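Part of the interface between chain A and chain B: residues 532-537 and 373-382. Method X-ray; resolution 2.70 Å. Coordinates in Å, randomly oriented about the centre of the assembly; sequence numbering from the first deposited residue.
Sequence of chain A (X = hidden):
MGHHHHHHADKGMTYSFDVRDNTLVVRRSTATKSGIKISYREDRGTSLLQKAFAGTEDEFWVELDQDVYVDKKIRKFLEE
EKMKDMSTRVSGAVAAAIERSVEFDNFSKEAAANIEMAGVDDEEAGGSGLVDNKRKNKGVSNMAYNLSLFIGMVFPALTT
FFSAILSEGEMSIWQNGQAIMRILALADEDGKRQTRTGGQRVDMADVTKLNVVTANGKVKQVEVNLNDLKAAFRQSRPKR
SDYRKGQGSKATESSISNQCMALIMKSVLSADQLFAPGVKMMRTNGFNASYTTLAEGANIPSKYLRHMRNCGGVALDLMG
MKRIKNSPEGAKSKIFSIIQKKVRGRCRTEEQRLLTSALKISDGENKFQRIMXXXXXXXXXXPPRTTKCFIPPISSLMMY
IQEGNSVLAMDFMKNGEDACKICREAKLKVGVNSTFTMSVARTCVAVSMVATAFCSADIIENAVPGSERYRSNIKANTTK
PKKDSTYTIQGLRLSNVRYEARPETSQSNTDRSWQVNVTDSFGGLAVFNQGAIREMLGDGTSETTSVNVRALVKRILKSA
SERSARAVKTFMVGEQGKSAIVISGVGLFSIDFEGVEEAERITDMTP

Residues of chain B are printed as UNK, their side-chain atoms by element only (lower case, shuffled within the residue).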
ATOM      1  N   ALA A 532     -17.049   3.346  -4.604  1.00 57.97           N
ATOM      2  CA  ALA A 532     -17.594   4.426  -3.777  1.00 58.72           C
ATOM      3  C   ALA A 532     -18.054   5.622  -4.623  1.00 56.57           C
ATOM      4  O   ALA A 532     -19.088   6.238  -4.357  1.00 56.84           O
ATOM      5  CB  ALA A 532     -16.552   4.873  -2.726  1.00 49.32           C
ATOM      6  N   ILE A 533     -17.270   5.930  -5.647  1.00 51.99           N
ATOM      7  CA  ILE A 533     -17.544   7.054  -6.513  1.00 56.75           C
ATOM      8  C   ILE A 533     -18.805   6.792  -7.334  1.00 58.66           C
ATOM      9  O   ILE A 533     -19.548   7.717  -7.678  1.00 58.99           O
ATOM     10  CB  ILE A 533     -16.332   7.328  -7.453  1.00 51.34           C
ATOM     11  CG1 ILE A 533     -15.110   7.805  -6.641  1.00 50.05           C
ATOM     12  CG2 ILE A 533     -16.700   8.318  -8.542  1.00 46.38           C
ATOM     13  CD1 ILE A 533     -15.221   9.212  -6.085  1.00 38.28           C
ATOM     14  N   ARG A 534     -19.047   5.520  -7.631  1.00 58.89           N
ATOM     15  CA  ARG A 534     -20.185   5.126  -8.433  1.00 62.68           C
ATOM     16  C   ARG A 534     -21.462   5.181  -7.590  1.00 64.14           C
ATOM     17  O   ARG A 534     -22.534   5.604  -8.070  1.00 62.73           O
ATOM     18  CB  ARG A 534     -19.969   3.722  -9.008  1.00 67.72           C
ATOM     19  CG  ARG A 534     -21.209   3.126  -9.679  1.00 75.59           C
ATOM     20  CD  ARG A 534     -20.917   1.790 -10.342  1.00 74.02           C
ATOM     21  NE  ARG A 534     -19.893   1.922 -11.379  1.00 82.02           N
ATOM     22  CZ  ARG A 534     -20.154   2.180 -12.658  1.00 79.31           C
ATOM     23  NH1 ARG A 534     -21.408   2.337 -13.062  1.00 71.47           N
ATOM     24  NH2 ARG A 534     -19.163   2.277 -13.531  1.00 78.03           N
ATOM     25  N   GLU A 535     -21.340   4.763  -6.333  1.00 54.49           N
ATOM     26  CA  GLU A 535     -22.435   4.877  -5.380  1.00 56.64           C
ATOM     27  C   GLU A 535     -22.803   6.318  -5.132  1.00 55.53           C
ATOM     28  O   GLU A 535     -23.976   6.675  -5.138  1.00 57.81           O
ATOM     29  CB  GLU A 535     -22.066   4.216  -4.054  1.00 59.87           C
ATOM     30  CG  GLU A 535     -21.945   2.715  -4.172  1.00 61.63           C
ATOM     31  CD  GLU A 535     -21.773   2.032  -2.846  1.00 72.85           C
ATOM     32  OE1 GLU A 535     -21.438   2.723  -1.852  1.00 75.42           O
ATOM     33  OE2 GLU A 535     -21.977   0.799  -2.797  1.00 74.78           O
HETATM   34  N   MSE A 536     -21.792   7.154  -4.942  1.00 53.73           N
HETATM   35  CA  MSE A 536     -22.011   8.584  -4.757  1.00 54.91           C
HETATM   36  C   MSE A 536     -22.683   9.280  -5.950  1.00 53.80           C
HETATM   37  O   MSE A 536     -23.335  10.295  -5.771  1.00 49.13           O
HETATM   38  CB  MSE A 536     -20.685   9.271  -4.402  1.00 54.25           C
HETATM   39  CG  MSE A 536     -20.138   8.793  -3.094  1.00 57.11           C
HETATM   40 SE   MSE A 536     -18.473   9.669  -2.638  0.71 53.90          SE
HETATM   41  CE  MSE A 536     -19.207  11.453  -2.234  1.00 50.34           C
ATOM     42  N   LEU A 537     -22.542   8.729  -7.152  1.00 51.20           N
ATOM     43  CA  LEU A 537     -23.152   9.351  -8.329  1.00 59.87           C
ATOM     44  C   LEU A 537     -24.465   8.712  -8.809  1.00 61.27           C
ATOM     45  O   LEU A 537     -25.123   7.969  -8.077  1.00 66.59           O
ATOM     46  CB  LEU A 537     -22.153   9.417  -9.495  1.00 66.58           C
ATOM     47  CG  LEU A 537     -20.878  10.246  -9.307  1.00 61.18           C
ATOM     48  CD1 LEU A 537     -19.917   9.970 -10.436  1.00 57.05           C
ATOM     49  CD2 LEU A 537     -21.207  11.732  -9.208  1.00 54.78           C
TER
ATOM     50  N   UNK B 373     -23.343  18.208  -5.124  1.00 54.99           N
ATOM     51  CA  UNK B 373     -22.799  16.907  -4.792  1.00 59.35           C
ATOM     52  C   UNK B 373     -22.014  16.310  -5.935  1.00 59.26           C
ATOM     53  O   UNK B 373     -20.914  15.787  -5.724  1.00 61.30           O
ATOM     54  o   UNK B 373     -25.459  15.574  -2.626  1.00 67.76           O
ATOM     55  c   UNK B 373     -24.423  16.168  -2.994  1.00 66.02           C
ATOM     56  o   UNK B 373     -23.783  16.971  -2.272  1.00 67.26           O
ATOM     57  c   UNK B 373     -23.912  15.931  -4.401  1.00 61.10           C
ATOM     58  N   UNK B 374     -22.590  16.369  -7.130  1.00 51.52           N
ATOM     59  CA  UNK B 374     -21.907  15.907  -8.323  1.00 55.53           C
ATOM     60  C   UNK B 374     -20.557  16.619  -8.432  1.00 52.96           C
ATOM     61  O   UNK B 374     -19.538  15.980  -8.646  1.00 52.43           O
ATOM     62  c   UNK B 374     -22.716  16.229  -9.603  1.00 59.31           C
ATOM     63  c   UNK B 374     -22.097  15.551 -10.817  1.00 52.29           C
ATOM     64  o   UNK B 374     -24.072  15.804  -9.439  1.00 55.02           O
ATOM     65  N   UNK B 375     -20.568  17.940  -8.262  1.00 51.26           N
ATOM     66  CA  UNK B 375     -19.358  18.749  -8.340  1.00 53.11           C
ATOM     67  C   UNK B 375     -18.297  18.326  -7.311  1.00 51.41           C
ATOM     68  O   UNK B 375     -17.135  18.096  -7.651  1.00 45.40           O
ATOM     69  c   UNK B 375     -17.728  21.020  -9.584  1.00 51.42           C
ATOM     70  c   UNK B 375     -18.407  21.106  -8.221  1.00 51.25           C
ATOM     71  c   UNK B 375     -18.672  22.551  -7.844  1.00 48.59           C
ATOM     72  c   UNK B 375     -19.676  20.236  -8.180  1.00 53.18           C
ATOM     73  N   UNK B 376     -18.721  18.219  -6.060  1.00 50.30           N
ATOM     74  CA  UNK B 376     -17.878  17.718  -4.995  1.00 51.83           C
ATOM     75  C   UNK B 376     -17.263  16.378  -5.343  1.00 51.55           C
ATOM     76  O   UNK B 376     -16.043  16.197  -5.186  1.00 51.67           O
ATOM     77  s   UNK B 376     -19.169  19.178  -3.036  1.00 54.41           S
ATOM     78  c   UNK B 376     -18.677  17.602  -3.697  1.00 52.26           C
ATOM     79  N   UNK B 377     -18.099  15.447  -5.809  1.00 48.19           N
ATOM     80  CA  UNK B 377     -17.624  14.112  -6.169  1.00 49.10           C
ATOM     81  C   UNK B 377     -16.593  14.195  -7.290  1.00 50.42           C
ATOM     82  O   UNK B 377     -15.585  13.490  -7.260  1.00 49.44           O
ATOM     83  c   UNK B 377     -18.765  13.197  -6.624  1.00 49.53           C
ATOM     84  c   UNK B 377     -18.223  11.854  -7.081  1.00 46.54           C
ATOM     85  o   UNK B 377     -19.669  12.995  -5.532  1.00 52.54           O
ATOM     86  N   UNK B 378     -16.843  15.067  -8.265  1.00 45.22           N
ATOM     87  CA  UNK B 378     -15.931  15.231  -9.375  1.00 47.94           C
ATOM     88  C   UNK B 378     -14.573  15.698  -8.870  1.00 46.99           C
ATOM     89  O   UNK B 378     -13.527  15.292  -9.378  1.00 47.84           O
ATOM     90  o   UNK B 378     -16.464  17.557  -9.955  1.00 47.04           O
ATOM     91  c   UNK B 378     -16.489  16.215 -10.415  1.00 49.50           C
ATOM     92  N   UNK B 379     -14.608  16.539  -7.847  1.00 44.36           N
ATOM     93  CA  UNK B 379     -13.400  17.086  -7.262  1.00 43.58           C
ATOM     94  C   UNK B 379     -12.554  16.006  -6.591  1.00 44.60           C
ATOM     95  O   UNK B 379     -11.347  16.144  -6.500  1.00 45.14           O
ATOM     96  c   UNK B 379     -12.766  19.951  -7.817  1.00 44.39           C
ATOM     97  c   UNK B 379     -13.751  18.221  -6.308  1.00 40.50           C
ATOM     98  c   UNK B 379     -13.807  19.551  -6.980  1.00 41.12           C
ATOM     99  c   UNK B 379     -14.930  21.639  -7.443  1.00 42.83           C
ATOM    100  c   UNK B 379     -13.884  22.033  -8.281  1.00 43.37           C
ATOM    101  c   UNK B 379     -14.886  20.404  -6.801  1.00 40.17           C
ATOM    102  c   UNK B 379     -12.795  21.189  -8.453  1.00 44.55           C
ATOM    103  N   UNK B 380     -13.192  14.930  -6.149  1.00 47.01           N
ATOM    104  CA  UNK B 380     -12.469  13.766  -5.663  1.00 46.97           C
ATOM    105  C   UNK B 380     -11.797  13.006  -6.801  1.00 43.15           C
ATOM    106  O   UNK B 380     -10.743  12.419  -6.616  1.00 38.08           O
ATOM    107  c   UNK B 380     -13.388  14.021  -2.723  1.00 47.01           C
ATOM    108  c   UNK B 380     -14.924  12.083  -3.188  1.00 50.29           C
ATOM    109  c   UNK B 380     -14.235  13.294  -3.772  1.00 49.11           C
ATOM    110  c   UNK B 380     -13.407  12.801  -4.943  1.00 45.05           C
ATOM    111  N   UNK B 381     -12.440  12.986  -7.959  1.00 42.42           N
ATOM    112  CA  UNK B 381     -11.841  12.402  -9.147  1.00 44.92           C
ATOM    113  C   UNK B 381     -10.730  13.288  -9.770  1.00 45.25           C
ATOM    114  O   UNK B 381      -9.649  12.800 -10.118  1.00 43.35           O
ATOM    115  c   UNK B 381     -15.258  11.157 -10.505  1.00 44.48           C
ATOM    116  c   UNK B 381     -13.954  11.130  -9.701  1.00 47.04           C
ATOM    117  c   UNK B 381     -12.276  11.621 -11.526  1.00 45.95           C
ATOM    118  c   UNK B 381     -12.915  12.127 -10.220  1.00 48.42           C
ATOM    119  N   UNK B 382     -11.015  14.579  -9.925  1.00 41.62           N
ATOM    120  CA  UNK B 382     -10.090  15.521 -10.529  1.00 43.55           C
ATOM    121  C   UNK B 382      -9.887  16.743  -9.643  1.00 47.35           C
ATOM    122  O   UNK B 382     -10.641  17.706  -9.761  1.00 50.64           O
ATOM    123  o   UNK B 382     -11.471  14.521 -13.550  1.00 51.08           O
ATOM    124  c   UNK B 382     -10.448  15.005 -12.985  1.00 51.22           C
ATOM    125  o   UNK B 382      -9.271  14.721 -13.320  1.00 48.63           O
ATOM    126  c   UNK B 382     -10.641  16.007 -11.865  1.00 47.14           C
TER

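Position 373 carries two side-chain carbons, the second bonded to two oxygens. Two oxygens on the second carbon, with no nitrogen, make a carboxylate one carbon from the backbone, so the residue is Asp B373. Its CA-to-CB bond points toward chain A, yet its nearest side-chain atom, CB of Asp B373, is 5.8 Å from the backbone O of Met A536, too far for contact.

At position 374 a single carbon bears one oxygen and one carbon, the branched pattern of threonine. The terminal carbon faces Leu A537, and with the name Thr B374 assigned, the distance from its CG2 to CD2 of Leu A537 is 4.2 Å.

Position 375 has four carbons forked at the second: Leu B375, its CA-to-CB bond directed away from chain A. Position 376 has one carbon and then a sulfur, which makes it Cys B376; it makes no contact with the opposing stretch.

Position 377 repeats the one-carbon, one-oxygen, one-carbon branch, now pointing toward chain A and reaching three of its residues. It is Thr B377. Its CG2 lies 3.7 Å from Leu A537 CD2 and 4.1 Å from Ile A533 CG2, while its OG1 is 3.7 Å from the CE methyl of Met A536, a selenomethionine. The CG2 methyl of Thr B377 thus meets two aliphatic side chains.

Position 378 shows one carbon and one oxygen, hence Ser B378. Its CA-to-CB bond points away from chain A, and its OG donates a very short hydrogen bond, 2.5 Å, to the backbone O of Leu B375, within its own helix. Position 379, one carbon followed by a six-carbon ring without a hydroxyl, is Phe B379, out of reach of chain A.

Position 380 has four side-chain carbons forked at the second, and one end carbon touches Ile A533 and Met A536; it is Leu B380. Its CD1 approaches CD1 of Ile A533 at 4.1 Å and SE of Met A536 at 4.3 Å. Position 381 also has four carbons, but the fork is at the first, and the end of the two-carbon arm lies against Ile A533; it is Ile B381, whose CD1 packs 3.7 Å from CG2 of Ile A533. Position 382, two carbons ending in two oxygens, is Asp B382, the first residue to leave helical phi/psi and without contact here.

The two helices run nearly antiparallel, at 167°, with axes 10.6 Å apart at closest approach. The register follows: CA of Ile A533 is 7.1 Å from CA of Thr B377, and CA of Leu A537 is 6.7 Å from CA of Thr B374. No hydrogen bond crosses between the stretches. The 318 Å² buried rests on van der Waals packing, centred on Thr B377.

Chain B 373-382: DTLCTSFLID
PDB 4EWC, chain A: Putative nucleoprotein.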